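Local coordinates for protein Aar187cp (Eremothecium gossypii, PDB 3ZIL) that probably regulates the establishment of sister-chromatid cohesion by acting on cohesin, the part seen here being its helical C-terminal Wap1 domain, at residues N110-L115 / Y153-Y158; E206-F211 / L241-D246; L284-V289 / Y330-G335. One frame throughout, in Å; residues are numbered along the deposited sequence.

Contact 1 (N110-L115 / Y153-Y158); sequences NFILPL and YIWATY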
ATOM      1  N   ASN A 110      14.948   5.825 -10.370  1.00 24.55           N
ATOM      2  CA  ASN A 110      15.010   7.033 -11.295  1.00 21.79           C
ATOM      3  C   ASN A 110      13.987   7.073 -12.466  1.00 22.15           C
ATOM      4  O   ASN A 110      13.998   8.022 -13.257  1.00 21.44           O
ATOM      5  CB  ASN A 110      16.446   7.164 -11.822  1.00 21.60           C
ATOM      6  CG  ASN A 110      17.455   7.125 -10.672  1.00 25.10           C
ATOM      7  OD1 ASN A 110      17.405   7.949  -9.814  1.00 26.78           O
ATOM      8  ND2 ASN A 110      18.273   6.115 -10.606  1.00 27.17           N
ATOM      9  N   PHE A 111      13.157   6.033 -12.655  1.00 19.03           N
ATOM     10  CA  PHE A 111      12.247   6.045 -13.837  1.00 17.70           C
ATOM     11  C   PHE A 111      10.854   5.679 -13.327  1.00 18.69           C
ATOM     12  O   PHE A 111       9.937   6.451 -13.412  1.00 18.92           O
ATOM     13  CB  PHE A 111      12.717   4.972 -14.876  1.00 19.71           C
ATOM     14  CG  PHE A 111      11.812   4.804 -16.082  1.00 19.67           C
ATOM     15  CD1 PHE A 111      11.473   5.898 -16.883  1.00 21.15           C
ATOM     16  CD2 PHE A 111      11.389   3.529 -16.472  1.00 21.12           C
ATOM     17  CE1 PHE A 111      10.655   5.740 -17.982  1.00 21.17           C
ATOM     18  CE2 PHE A 111      10.560   3.343 -17.580  1.00 21.58           C
ATOM     19  CZ  PHE A 111      10.202   4.467 -18.351  1.00 21.49           C
ATOM     20  N   ILE A 112      10.739   4.474 -12.794  1.00 20.22           N
ATOM     21  CA  ILE A 112       9.440   3.943 -12.415  1.00 19.78           C
ATOM     22  C   ILE A 112       8.830   4.794 -11.280  1.00 20.20           C
ATOM     23  O   ILE A 112       7.682   5.177 -11.391  1.00 19.50           O
ATOM     24  CB  ILE A 112       9.548   2.470 -11.988  1.00 19.36           C
ATOM     25  CG1 ILE A 112       9.799   1.558 -13.204  1.00 20.04           C
ATOM     26  CG2 ILE A 112       8.325   1.987 -11.208  1.00 18.15           C
ATOM     27  CD1 ILE A 112       8.646   1.422 -14.225  1.00 24.67           C
ATOM     28  N   LEU A 113       9.567   5.029 -10.184  1.00 20.48           N
ATOM     29  CA  LEU A 113       9.010   5.785  -9.022  1.00 21.98           C
ATOM     30  C   LEU A 113       8.584   7.187  -9.449  1.00 21.55           C
ATOM     31  O   LEU A 113       7.459   7.590  -9.198  1.00 20.04           O
ATOM     32  CB  LEU A 113       9.989   5.812  -7.796  1.00 23.77           C
ATOM     33  CG  LEU A 113       9.774   6.851  -6.663  1.00 23.64           C
ATOM     34  CD1 LEU A 113       8.365   6.752  -6.057  1.00 24.82           C
ATOM     35  CD2 LEU A 113      10.839   6.777  -5.555  1.00 21.92           C
ATOM     36  N   PRO A 114       9.450   7.906 -10.198  1.00 21.03           N
ATOM     37  CA  PRO A 114       8.982   9.207 -10.708  1.00 21.05           C
ATOM     38  C   PRO A 114       7.748   9.144 -11.528  1.00 19.25           C
ATOM     39  O   PRO A 114       6.833   9.995 -11.355  1.00 19.33           O
ATOM     40  CB  PRO A 114      10.159   9.677 -11.605  1.00 22.57           C
ATOM     41  CG  PRO A 114      11.328   9.179 -10.880  1.00 24.49           C
ATOM     42  CD  PRO A 114      10.901   7.761 -10.426  1.00 23.61           C
ATOM     43  N   LEU A 115       7.696   8.230 -12.493  1.00 16.33           N
ATOM     44  CA  LEU A 115       6.488   8.113 -13.258  1.00 15.67           C
ATOM     45  C   LEU A 115       5.297   7.758 -12.350  1.00 15.78           C
ATOM     46  O   LEU A 115       4.172   8.334 -12.496  1.00 20.19           O
ATOM     47  CB  LEU A 115       6.619   7.015 -14.281  1.00 16.88           C
ATOM     48  CG  LEU A 115       7.485   7.202 -15.533  1.00 16.93           C
ATOM     49  CD1 LEU A 115       7.412   5.871 -16.312  1.00 15.56           C
ATOM     50  CD2 LEU A 115       6.911   8.411 -16.210  1.00 14.24           C
ATOM     51  N   TYR A 153       1.147   0.085 -11.816  1.00 18.68           N
ATOM     52  CA  TYR A 153       0.801  -1.271 -12.252  1.00 19.70           C
ATOM     53  C   TYR A 153       2.031  -2.124 -12.598  1.00 19.57           C
ATOM     54  O   TYR A 153       2.143  -3.217 -12.144  1.00 18.30           O
ATOM     55  CB  TYR A 153      -0.144  -1.237 -13.461  1.00 21.75           C
ATOM     56  CG  TYR A 153      -0.599  -2.608 -13.880  1.00 22.50           C
ATOM     57  CD1 TYR A 153      -1.634  -3.266 -13.177  1.00 23.63           C
ATOM     58  CD2 TYR A 153       0.018  -3.262 -14.941  1.00 23.20           C
ATOM     59  CE1 TYR A 153      -2.065  -4.513 -13.553  1.00 25.39           C
ATOM     60  CE2 TYR A 153      -0.383  -4.518 -15.296  1.00 24.83           C
ATOM     61  CZ  TYR A 153      -1.424  -5.124 -14.612  1.00 27.87           C
ATOM     62  OH  TYR A 153      -1.774  -6.401 -15.006  1.00 31.36           O
ATOM     63  N   ILE A 154       2.950  -1.602 -13.424  1.00 16.44           N
ATOM     64  CA  ILE A 154       4.115  -2.335 -13.754  1.00 17.18           C
ATOM     65  C   ILE A 154       4.890  -2.694 -12.495  1.00 18.01           C
ATOM     66  O   ILE A 154       5.368  -3.840 -12.353  1.00 16.15           O
ATOM     67  CB  ILE A 154       5.058  -1.539 -14.706  1.00 17.27           C
ATOM     68  CG1 ILE A 154       4.343  -1.233 -16.006  1.00 16.99           C
ATOM     69  CG2 ILE A 154       6.385  -2.307 -14.844  1.00 17.67           C
ATOM     70  CD1 ILE A 154       3.992  -2.567 -16.736  1.00 19.27           C
ATOM     71  N   TRP A 155       5.097  -1.685 -11.641  1.00 15.28           N
ATOM     72  CA  TRP A 155       5.901  -1.802 -10.451  1.00 16.81           C
ATOM     73  C   TRP A 155       5.341  -2.853  -9.534  1.00 18.83           C
ATOM     74  O   TRP A 155       6.088  -3.704  -9.039  1.00 22.88           O
ATOM     75  CB  TRP A 155       5.873  -0.432  -9.736  1.00 17.86           C
ATOM     76  CG  TRP A 155       6.782  -0.334  -8.521  1.00 19.22           C
ATOM     77  CD1 TRP A 155       7.533  -1.364  -7.878  1.00 19.56           C
ATOM     78  CD2 TRP A 155       7.013   0.868  -7.718  1.00 18.94           C
ATOM     79  NE1 TRP A 155       8.189  -0.877  -6.767  1.00 17.27           N
ATOM     80  CE2 TRP A 155       7.874   0.456  -6.587  1.00 18.76           C
ATOM     81  CE3 TRP A 155       6.540   2.193  -7.778  1.00 20.44           C
ATOM     82  CZ2 TRP A 155       8.327   1.368  -5.675  1.00 18.06           C
ATOM     83  CZ3 TRP A 155       6.972   3.100  -6.827  1.00 18.30           C
ATOM     84  CH2 TRP A 155       7.871   2.694  -5.803  1.00 20.10           C
ATOM     85  N   ALA A 156       4.022  -2.870  -9.337  1.00 17.04           N
ATOM     86  CA  ALA A 156       3.455  -3.801  -8.366  1.00 17.41           C
ATOM     87  C   ALA A 156       3.333  -5.161  -9.068  1.00 18.65           C
ATOM     88  O   ALA A 156       3.319  -6.187  -8.400  1.00 15.29           O
ATOM     89  CB  ALA A 156       2.107  -3.399  -7.962  1.00 16.78           C
ATOM     90  N   THR A 157       3.306  -5.190 -10.387  1.00 18.09           N
ATOM     91  CA  THR A 157       2.953  -6.515 -11.029  1.00 19.64           C
ATOM     92  C   THR A 157       4.220  -7.326 -11.322  1.00 21.21           C
ATOM     93  O   THR A 157       4.241  -8.540 -11.201  1.00 21.72           O
ATOM     94  CB  THR A 157       2.120  -6.348 -12.325  1.00 19.96           C
ATOM     95  OG1 THR A 157       0.933  -5.626 -12.035  1.00 23.37           O
ATOM     96  CG2 THR A 157       1.743  -7.739 -13.024  1.00 19.04           C
ATOM     97  N   TYR A 158       5.254  -6.649 -11.768  1.00 22.31           N
ATOM     98  CA  TYR A 158       6.486  -7.292 -12.259  1.00 24.09           C
ATOM     99  C   TYR A 158       7.654  -6.983 -11.343  1.00 24.87           C
ATOM    100  O   TYR A 158       8.640  -7.650 -11.390  1.00 24.55           O
ATOM    101  CB  TYR A 158       6.799  -6.756 -13.687  1.00 22.33           C
ATOM    102  CG  TYR A 158       5.696  -7.109 -14.657  1.00 22.40           C
ATOM    103  CD1 TYR A 158       5.456  -8.427 -15.012  1.00 21.71           C
ATOM    104  CD2 TYR A 158       4.828  -6.094 -15.173  1.00 21.98           C
ATOM    105  CE1 TYR A 158       4.361  -8.761 -15.882  1.00 21.32           C
ATOM    106  CE2 TYR A 158       3.740  -6.421 -15.973  1.00 19.01           C
ATOM    107  CZ  TYR A 158       3.551  -7.752 -16.377  1.00 23.55           C
ATOM    108  OH  TYR A 158       2.475  -8.032 -17.224  1.00 21.12           O
TER
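Trp155 swings its indole out from helix 147-158 with CG anti to the backbone N (chi1 -174°), and Ile112 on helix 108-116 answers with CG2, the branch that likewise lies anti to its own N. Two helices of the all-helical, elongated Wap1 domain thus meet at a purely apolar surface, their short axes inclined at 120° and 10.3 Å apart at closest approach. Ile112 CG2 lies 3.7 Å from Trp155 CB and also touches CG, CD2 and CE3, so one methyl group fills the angle where the indole leaves its stem. Farther out, Leu113 runs alongside the indole and points the same way; its CD1 sits 4.0 Å from Trp155 CZ3 and nearly as close to CH2. Ile154 adds a looser touch, its CG2 4.4 Å from Ile112 CD1. Leu190 of helix 185-193 and Asn194 after it also touch Trp155, so the indole reaches the next part of the chain as well. Replacing the indole with the methyl of an alanine is likely to open a gap beside Ile112 CG2 and Leu113 CD1 and to take away much of what Leu190 packs on. Within helix 147-158, the hydroxyl of Thr157 turns back to the preceding turn, OG1 giving a hydrogen bond of 2.7 Å to Tyr153 O while resting over the centre of the Tyr153 ring.

Contact 2 (E206-F211 / L241-D246); sequences EYAQAF and LELSAD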
ATOM      1  N   GLU A 206      12.087   8.838   6.729  1.00 20.64           N
ATOM      2  CA  GLU A 206      11.103   8.686   5.588  1.00 24.34           C
ATOM      3  C   GLU A 206       9.781   8.121   6.096  1.00 20.97           C
ATOM      4  O   GLU A 206       8.695   8.615   5.742  1.00 20.29           O
ATOM      5  CB  GLU A 206      11.634   7.724   4.538  1.00 26.00           C
ATOM      6  CG  GLU A 206      12.685   8.336   3.598  1.00 34.75           C
ATOM      7  CD  GLU A 206      13.040   7.365   2.457  1.00 40.44           C
ATOM      8  OE1 GLU A 206      12.158   6.822   1.741  1.00 41.14           O
ATOM      9  OE2 GLU A 206      14.225   7.079   2.311  1.00 50.17           O
ATOM     10  N   TYR A 207       9.882   7.111   6.969  1.00 19.85           N
ATOM     11  CA  TYR A 207       8.686   6.515   7.584  1.00 21.40           C
ATOM     12  C   TYR A 207       7.882   7.541   8.420  1.00 19.49           C
ATOM     13  O   TYR A 207       6.654   7.572   8.309  1.00 16.69           O
ATOM     14  CB  TYR A 207       8.899   5.188   8.343  1.00 20.85           C
ATOM     15  CG  TYR A 207       9.602   4.112   7.560  1.00 20.30           C
ATOM     16  CD1 TYR A 207       9.791   4.216   6.162  1.00 21.50           C
ATOM     17  CD2 TYR A 207      10.113   2.987   8.203  1.00 19.02           C
ATOM     18  CE1 TYR A 207      10.482   3.210   5.465  1.00 21.25           C
ATOM     19  CE2 TYR A 207      10.838   2.002   7.493  1.00 20.47           C
ATOM     20  CZ  TYR A 207      11.009   2.111   6.134  1.00 20.04           C
ATOM     21  OH  TYR A 207      11.701   1.112   5.422  1.00 21.05           O
ATOM     22  N   ALA A 208       8.573   8.352   9.227  1.00 17.83           N
ATOM     23  CA  ALA A 208       7.962   9.476   9.922  1.00 16.61           C
ATOM     24  C   ALA A 208       7.175  10.401   9.000  1.00 18.35           C
ATOM     25  O   ALA A 208       5.988  10.654   9.269  1.00 16.68           O
ATOM     26  CB  ALA A 208       8.970  10.233  10.803  1.00 16.27           C
ATOM     27  N   GLN A 209       7.825  10.866   7.893  1.00 16.22           N
ATOM     28  CA  GLN A 209       7.157  11.690   6.889  1.00 18.30           C
ATOM     29  C   GLN A 209       5.924  11.104   6.338  1.00 17.33           C
ATOM     30  O   GLN A 209       4.874  11.796   6.270  1.00 17.32           O
ATOM     31  CB  GLN A 209       8.103  11.980   5.665  1.00 19.15           C
ATOM     32  CG  GLN A 209       9.347  12.714   6.100  1.00 22.99           C
ATOM     33  CD  GLN A 209      10.317  12.936   4.970  1.00 31.13           C
ATOM     34  OE1 GLN A 209       9.905  13.216   3.826  1.00 33.60           O
ATOM     35  NE2 GLN A 209      11.616  12.744   5.250  1.00 32.26           N
ATOM     36  N   ALA A 210       6.023   9.842   5.891  1.00 16.23           N
ATOM     37  CA  ALA A 210       4.911   9.155   5.289  1.00 17.35           C
ATOM     38  C   ALA A 210       3.773   9.002   6.319  1.00 16.85           C
ATOM     39  O   ALA A 210       2.570   9.138   5.990  1.00 18.37           O
ATOM     40  CB  ALA A 210       5.356   7.737   4.800  1.00 15.97           C
ATOM     41  N   PHE A 211       4.124   8.619   7.543  1.00 14.92           N
ATOM     42  CA  PHE A 211       3.082   8.465   8.552  1.00 15.13           C
ATOM     43  C   PHE A 211       2.337   9.838   8.804  1.00 16.12           C
ATOM     44  O   PHE A 211       1.126   9.927   8.801  1.00 15.57           O
ATOM     45  CB  PHE A 211       3.696   7.957   9.862  1.00 15.90           C
ATOM     46  CG  PHE A 211       2.737   7.995  11.026  1.00 16.95           C
ATOM     47  CD1 PHE A 211       1.771   7.033  11.187  1.00 16.26           C
ATOM     48  CD2 PHE A 211       2.784   9.108  11.951  1.00 16.40           C
ATOM     49  CE1 PHE A 211       0.871   7.094  12.256  1.00 16.99           C
ATOM     50  CE2 PHE A 211       1.893   9.149  13.032  1.00 15.69           C
ATOM     51  CZ  PHE A 211       0.921   8.167  13.168  1.00 17.02           C
ATOM     52  N   LEU A 241       6.468   6.691  15.908  1.00 18.73           N
ATOM     53  CA  LEU A 241       5.499   7.278  16.839  1.00 19.80           C
ATOM     54  C   LEU A 241       6.103   8.489  17.636  1.00 20.72           C
ATOM     55  O   LEU A 241       5.458   9.555  17.785  1.00 19.13           O
ATOM     56  CB  LEU A 241       5.002   6.130  17.807  1.00 18.07           C
ATOM     57  CG  LEU A 241       4.224   4.975  17.077  1.00 17.91           C
ATOM     58  CD1 LEU A 241       3.809   3.899  18.142  1.00 21.63           C
ATOM     59  CD2 LEU A 241       2.951   5.606  16.496  1.00 16.97           C
ATOM     60  N   GLU A 242       7.344   8.355  18.124  1.00 21.60           N
ATOM     61  CA  GLU A 242       8.024   9.480  18.813  1.00 21.67           C
ATOM     62  C   GLU A 242       8.255  10.705  17.960  1.00 20.67           C
ATOM     63  O   GLU A 242       7.961  11.918  18.360  1.00 21.21           O
ATOM     64  CB  GLU A 242       9.387   8.980  19.278  1.00 26.03           C
ATOM     65  CG  GLU A 242       9.159   8.068  20.443  1.00 36.12           C
ATOM     66  CD  GLU A 242      10.413   7.347  20.877  1.00 47.85           C
ATOM     67  OE1 GLU A 242      11.533   7.724  20.437  1.00 51.15           O
ATOM     68  OE2 GLU A 242      10.268   6.400  21.677  1.00 45.79           O
ATOM     69  N   LEU A 243       8.749  10.465  16.770  1.00 18.52           N
ATOM     70  CA  LEU A 243       8.931  11.602  15.838  1.00 19.75           C
ATOM     71  C   LEU A 243       7.608  12.294  15.424  1.00 23.06           C
ATOM     72  O   LEU A 243       7.601  13.450  14.942  1.00 27.11           O
ATOM     73  CB  LEU A 243       9.761  11.202  14.600  1.00 18.74           C
ATOM     74  CG  LEU A 243      11.234  10.786  14.836  1.00 23.44           C
ATOM     75  CD1 LEU A 243      11.782  10.046  13.615  1.00 22.27           C
ATOM     76  CD2 LEU A 243      12.131  12.007  15.200  1.00 22.02           C
ATOM     77  N   SER A 244       6.482  11.597  15.601  1.00 20.98           N
ATOM     78  CA  SER A 244       5.180  12.139  15.155  1.00 19.23           C
ATOM     79  C   SER A 244       4.189  12.319  16.315  1.00 18.47           C
ATOM     80  O   SER A 244       2.940  12.363  16.085  1.00 18.77           O
ATOM     81  CB  SER A 244       4.583  11.128  14.151  1.00 17.62           C
ATOM     82  OG  SER A 244       5.566  10.806  13.171  1.00 14.76           O
ATOM     83  N   ALA A 245       4.719  12.480  17.531  1.00 19.06           N
ATOM     84  CA  ALA A 245       3.890  12.235  18.744  1.00 17.12           C
ATOM     85  C   ALA A 245       2.738  13.228  18.854  1.00 17.77           C
ATOM     86  O   ALA A 245       1.719  12.866  19.431  1.00 15.96           O
ATOM     87  CB  ALA A 245       4.689  12.280  20.010  1.00 17.48           C
ATOM     88  N   ASP A 246       2.922  14.453  18.341  1.00 15.41           N
ATOM     89  CA  ASP A 246       1.946  15.513  18.518  1.00 18.29           C
ATOM     90  C   ASP A 246       0.676  15.278  17.653  1.00 19.79           C
ATOM     91  O   ASP A 246      -0.371  15.879  17.887  1.00 21.14           O
ATOM     92  CB  ASP A 246       2.560  16.847  18.206  1.00 18.47           C
ATOM     93  CG  ASP A 246       3.237  16.895  16.806  1.00 20.63           C
ATOM     94  OD1 ASP A 246       4.358  16.364  16.595  1.00 19.75           O
ATOM     95  OD2 ASP A 246       2.610  17.493  15.911  1.00 22.09           O
TER
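The C-terminal end of helix 238-243 packs against the flank of helix 201-215 in the helical array of the Wap1 domain, with Ala208 and Phe211, one turn apart, facing Leu243 and Ser244. The backbones come closest at Ala208 and Leu243, whose CA atoms are 6.4 Å apart, an approach that the small alanine permits. Its CB rests against both CB and CD1 of Leu243, each at 4.0 Å. Phe211 reaches farther: with CG anti to the backbone N (chi1 170°), its ring extends to the turn that follows helix 238-243. There Ser244 CB lies 3.5 Å from Phe211 CD2 and equally near CE2, the serine approaching the ring at a slant. Ser244 OG also touches CD2, yet its bonds lie elsewhere. It hydrogen-bonds to Val240 O, four residues back in helix 238-243, and to Gln212 NE2 from the opposing helix, so this buried hydroxyl has two polar partners while the serine CB packs on the phenylalanine. Leu231 and Thr235 of helix 225-235, with Leu248 and Leu251 of helix 248-261, also pack on Phe211. A phenylalanine shared by several helices, beside an alanine that lets two backbones draw close, is in keeping with the helix-on-helix packing of an alpha-solenoid-like domain.

Contact 3 (L284-V289 / Y330-G335); sequences LLLNIV and YAYSAG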
ATOM      1  N   LEU A 284      -4.497  -0.758  14.581  1.00 18.27           N
ATOM      2  CA  LEU A 284      -3.752   0.524  14.515  1.00 18.57           C
ATOM      3  C   LEU A 284      -3.794   1.261  15.882  1.00 18.71           C
ATOM      4  O   LEU A 284      -2.762   1.722  16.367  1.00 15.98           O
ATOM      5  CB  LEU A 284      -4.214   1.385  13.339  1.00 17.38           C
ATOM      6  CG  LEU A 284      -3.619   2.779  13.303  1.00 19.22           C
ATOM      7  CD1 LEU A 284      -2.099   2.683  13.166  1.00 17.01           C
ATOM      8  CD2 LEU A 284      -4.214   3.582  12.166  1.00 17.68           C
ATOM      9  N   LEU A 285      -4.999   1.379  16.480  1.00 18.25           N
ATOM     10  CA  LEU A 285      -5.085   1.793  17.875  1.00 19.05           C
ATOM     11  C   LEU A 285      -4.032   1.115  18.798  1.00 18.72           C
ATOM     12  O   LEU A 285      -3.333   1.818  19.570  1.00 20.05           O
ATOM     13  CB  LEU A 285      -6.477   1.610  18.440  1.00 18.15           C
ATOM     14  CG  LEU A 285      -7.417   2.705  17.867  1.00 17.85           C
ATOM     15  CD1 LEU A 285      -8.878   2.351  18.069  1.00 21.84           C
ATOM     16  CD2 LEU A 285      -7.043   4.027  18.528  1.00 18.30           C
ATOM     17  N   LEU A 286      -3.975  -0.202  18.751  1.00 18.47           N
ATOM     18  CA  LEU A 286      -3.079  -0.992  19.607  1.00 20.14           C
ATOM     19  C   LEU A 286      -1.608  -0.576  19.446  1.00 21.06           C
ATOM     20  O   LEU A 286      -0.886  -0.400  20.451  1.00 23.44           O
ATOM     21  CB  LEU A 286      -3.268  -2.507  19.349  1.00 18.34           C
ATOM     22  CG  LEU A 286      -2.407  -3.438  20.271  1.00 17.82           C
ATOM     23  CD1 LEU A 286      -2.876  -3.337  21.716  1.00 18.03           C
ATOM     24  CD2 LEU A 286      -2.500  -4.913  19.816  1.00 18.51           C
ATOM     25  N   ASN A 287      -1.197  -0.417  18.181  1.00 18.06           N
ATOM     26  CA  ASN A 287       0.117   0.045  17.844  1.00 19.25           C
ATOM     27  C   ASN A 287       0.388   1.389  18.528  1.00 18.99           C
ATOM     28  O   ASN A 287       1.446   1.604  19.089  1.00 23.60           O
ATOM     29  CB  ASN A 287       0.327   0.122  16.319  1.00 16.76           C
ATOM     30  CG  ASN A 287       1.267  -0.998  15.819  1.00 18.05           C
ATOM     31  OD1 ASN A 287       1.560  -1.959  16.576  1.00 18.08           O
ATOM     32  ND2 ASN A 287       1.724  -0.895  14.560  1.00 15.14           N
ATOM     33  N   ILE A 288      -0.600   2.258  18.556  1.00 18.28           N
ATOM     34  CA  ILE A 288      -0.355   3.626  19.101  1.00 19.13           C
ATOM     35  C   ILE A 288      -0.502   3.568  20.625  1.00 24.11           C
ATOM     36  O   ILE A 288       0.393   4.064  21.360  1.00 24.63           O
ATOM     37  CB  ILE A 288      -1.377   4.654  18.518  1.00 19.81           C
ATOM     38  CG1 ILE A 288      -1.204   4.803  16.987  1.00 16.44           C
ATOM     39  CG2 ILE A 288      -1.264   6.051  19.177  1.00 16.49           C
ATOM     40  CD1 ILE A 288      -2.423   5.370  16.301  1.00 19.25           C
ATOM     41  N   VAL A 289      -1.616   2.983  21.115  1.00 23.37           N
ATOM     42  CA  VAL A 289      -1.886   3.122  22.538  1.00 23.78           C
ATOM     43  C   VAL A 289      -1.011   2.291  23.477  1.00 27.07           C
ATOM     44  O   VAL A 289      -0.886   2.704  24.650  1.00 24.57           O
ATOM     45  CB  VAL A 289      -3.340   2.873  22.931  1.00 22.83           C
ATOM     46  CG1 VAL A 289      -4.243   3.826  22.148  1.00 23.17           C
ATOM     47  CG2 VAL A 289      -3.687   1.390  22.790  1.00 20.73           C
ATOM     48  N   TYR A 330      -9.042  -1.325  24.944  1.00 26.14           N
ATOM     49  CA  TYR A 330      -9.706  -0.726  26.112  1.00 25.84           C
ATOM     50  C   TYR A 330      -8.863  -0.758  27.435  1.00 22.74           C
ATOM     51  O   TYR A 330      -8.750   0.239  28.124  1.00 23.92           O
ATOM     52  CB  TYR A 330     -11.082  -1.362  26.345  1.00 26.73           C
ATOM     53  CG  TYR A 330     -11.728  -0.729  27.558  1.00 32.34           C
ATOM     54  CD1 TYR A 330     -12.050   0.641  27.576  1.00 31.54           C
ATOM     55  CD2 TYR A 330     -11.966  -1.478  28.705  1.00 37.09           C
ATOM     56  CE1 TYR A 330     -12.592   1.221  28.710  1.00 37.78           C
ATOM     57  CE2 TYR A 330     -12.518  -0.904  29.832  1.00 36.79           C
ATOM     58  CZ  TYR A 330     -12.818   0.440  29.823  1.00 36.35           C
ATOM     59  OH  TYR A 330     -13.367   0.986  30.955  1.00 44.20           O
ATOM     60  N   ALA A 331      -8.282  -1.887  27.763  1.00 23.94           N
ATOM     61  CA  ALA A 331      -7.456  -2.033  28.979  1.00 23.93           C
ATOM     62  C   ALA A 331      -6.331  -0.993  28.949  1.00 26.53           C
ATOM     63  O   ALA A 331      -6.023  -0.382  29.989  1.00 26.23           O
ATOM     64  CB  ALA A 331      -6.885  -3.430  29.040  1.00 22.29           C
ATOM     65  N   TYR A 332      -5.739  -0.762  27.754  1.00 24.57           N
ATOM     66  CA  TYR A 332      -4.707   0.293  27.603  1.00 22.25           C
ATOM     67  C   TYR A 332      -5.282   1.682  27.842  1.00 23.09           C
ATOM     68  O   TYR A 332      -4.683   2.531  28.552  1.00 25.09           O
ATOM     69  CB  TYR A 332      -3.987   0.205  26.212  1.00 22.39           C
ATOM     70  CG  TYR A 332      -2.823  -0.804  26.210  1.00 22.11           C
ATOM     71  CD1 TYR A 332      -1.628  -0.473  26.774  1.00 22.87           C
ATOM     72  CD2 TYR A 332      -2.949  -2.078  25.658  1.00 23.96           C
ATOM     73  CE1 TYR A 332      -0.583  -1.353  26.839  1.00 23.51           C
ATOM     74  CE2 TYR A 332      -1.887  -2.949  25.661  1.00 26.09           C
ATOM     75  CZ  TYR A 332      -0.685  -2.568  26.250  1.00 23.06           C
ATOM     76  OH  TYR A 332       0.405  -3.412  26.329  1.00 24.28           O
ATOM     77  N   SER A 333      -6.487   1.916  27.326  1.00 26.76           N
ATOM     78  CA  SER A 333      -7.113   3.219  27.494  1.00 29.67           C
ATOM     79  C   SER A 333      -7.448   3.494  28.997  1.00 33.18           C
ATOM     80  O   SER A 333      -6.986   4.489  29.616  1.00 31.10           O
ATOM     81  CB  SER A 333      -8.351   3.314  26.637  1.00 31.91           C
ATOM     82  OG  SER A 333      -8.909   4.581  26.864  1.00 45.93           O
ATOM     83  N   ALA A 334      -8.253   2.606  29.557  1.00 31.44           N
ATOM     84  CA  ALA A 334      -8.532   2.616  30.981  1.00 32.80           C
ATOM     85  C   ALA A 334      -7.293   2.874  31.845  1.00 31.03           C
ATOM     86  O   ALA A 334      -7.323   3.772  32.679  1.00 37.17           O
ATOM     87  CB  ALA A 334      -9.231   1.325  31.385  1.00 28.78           C
ATOM     88  N   GLY A 335      -6.223   2.107  31.652  1.00 32.46           N
ATOM     89  CA  GLY A 335      -5.016   2.255  32.461  1.00 29.09           C
ATOM     90  C   GLY A 335      -4.422   3.639  32.374  1.00 35.76           C
ATOM     91  O   GLY A 335      -4.125   4.255  33.402  1.00 35.67           O
TER
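Tyr332, Val289 and Leu286 make up this contact, with the tyrosine contributing the most surface and the two aliphatic residues meeting it from one turn of helix 272-289. Val289 stands at the end of that helix; with CG1 anti to the carbonyl carbon (chi1 -57°), its CG2 falls between the backbone N and the carbonyl carbon and comes to 3.6 Å from Tyr332 CB. The same methyl is only loosely near Tyr332 CG, at 4.2 Å, so valine packs on the root of the tyrosine more than on its ring. The carbonyl of Val289 also comes up to the ring, its O 3.9 Å from Tyr332 CD1, without a hydrogen bond. Leu286, one turn earlier, meets the ring at a slant: its CD1 is 4.1 Å from both CE2 and CD2 of Tyr332. Its CG is anti to the backbone N (chi1 -177°), and this extends the terminal methyl toward helix 321-336 although the side chain does not start out in that direction. No hydrogen bond links the two segments. The polar end of Tyr332 is instead held by Arg370 O on helix 365-375, whose Arg373 and Val374 also pack on the tyrosine; Leu286 in turn touches Arg370. Leu301 of the short helix 299-302 lies against Val289 as well. A tyrosine whose stem and ring rest on aliphatic side chains of one helix and whose hydroxyl is bonded to another joins three helices near the C-terminal end of the Wap1 domain, a pattern of interhelical packing consistent with an extended helical-repeat fold.

Followed from the N terminus, the three contacts come in series, none nested in or crossing another. Contact 1 brings helix 147-158 back onto helix 108-116, with helix 129-141 in the intervening chain. Contact 2 then closes the chain that holds helix 225-235, and contact 3 the one holding the short helices 293-296 and 299-302 and helix 304-313. Contacts 1 and 2, with centres about 25 Å apart, do not touch. Contacts 2 and 3 do, through packing that sets Leu241 CD1 3.4 Å from Asn287 O, so helices 238-243 and 272-289 belong to one continuous packed region. Contacts 1 and 3 sit on opposite sides of the chain's centre, their centres about 37 Å apart.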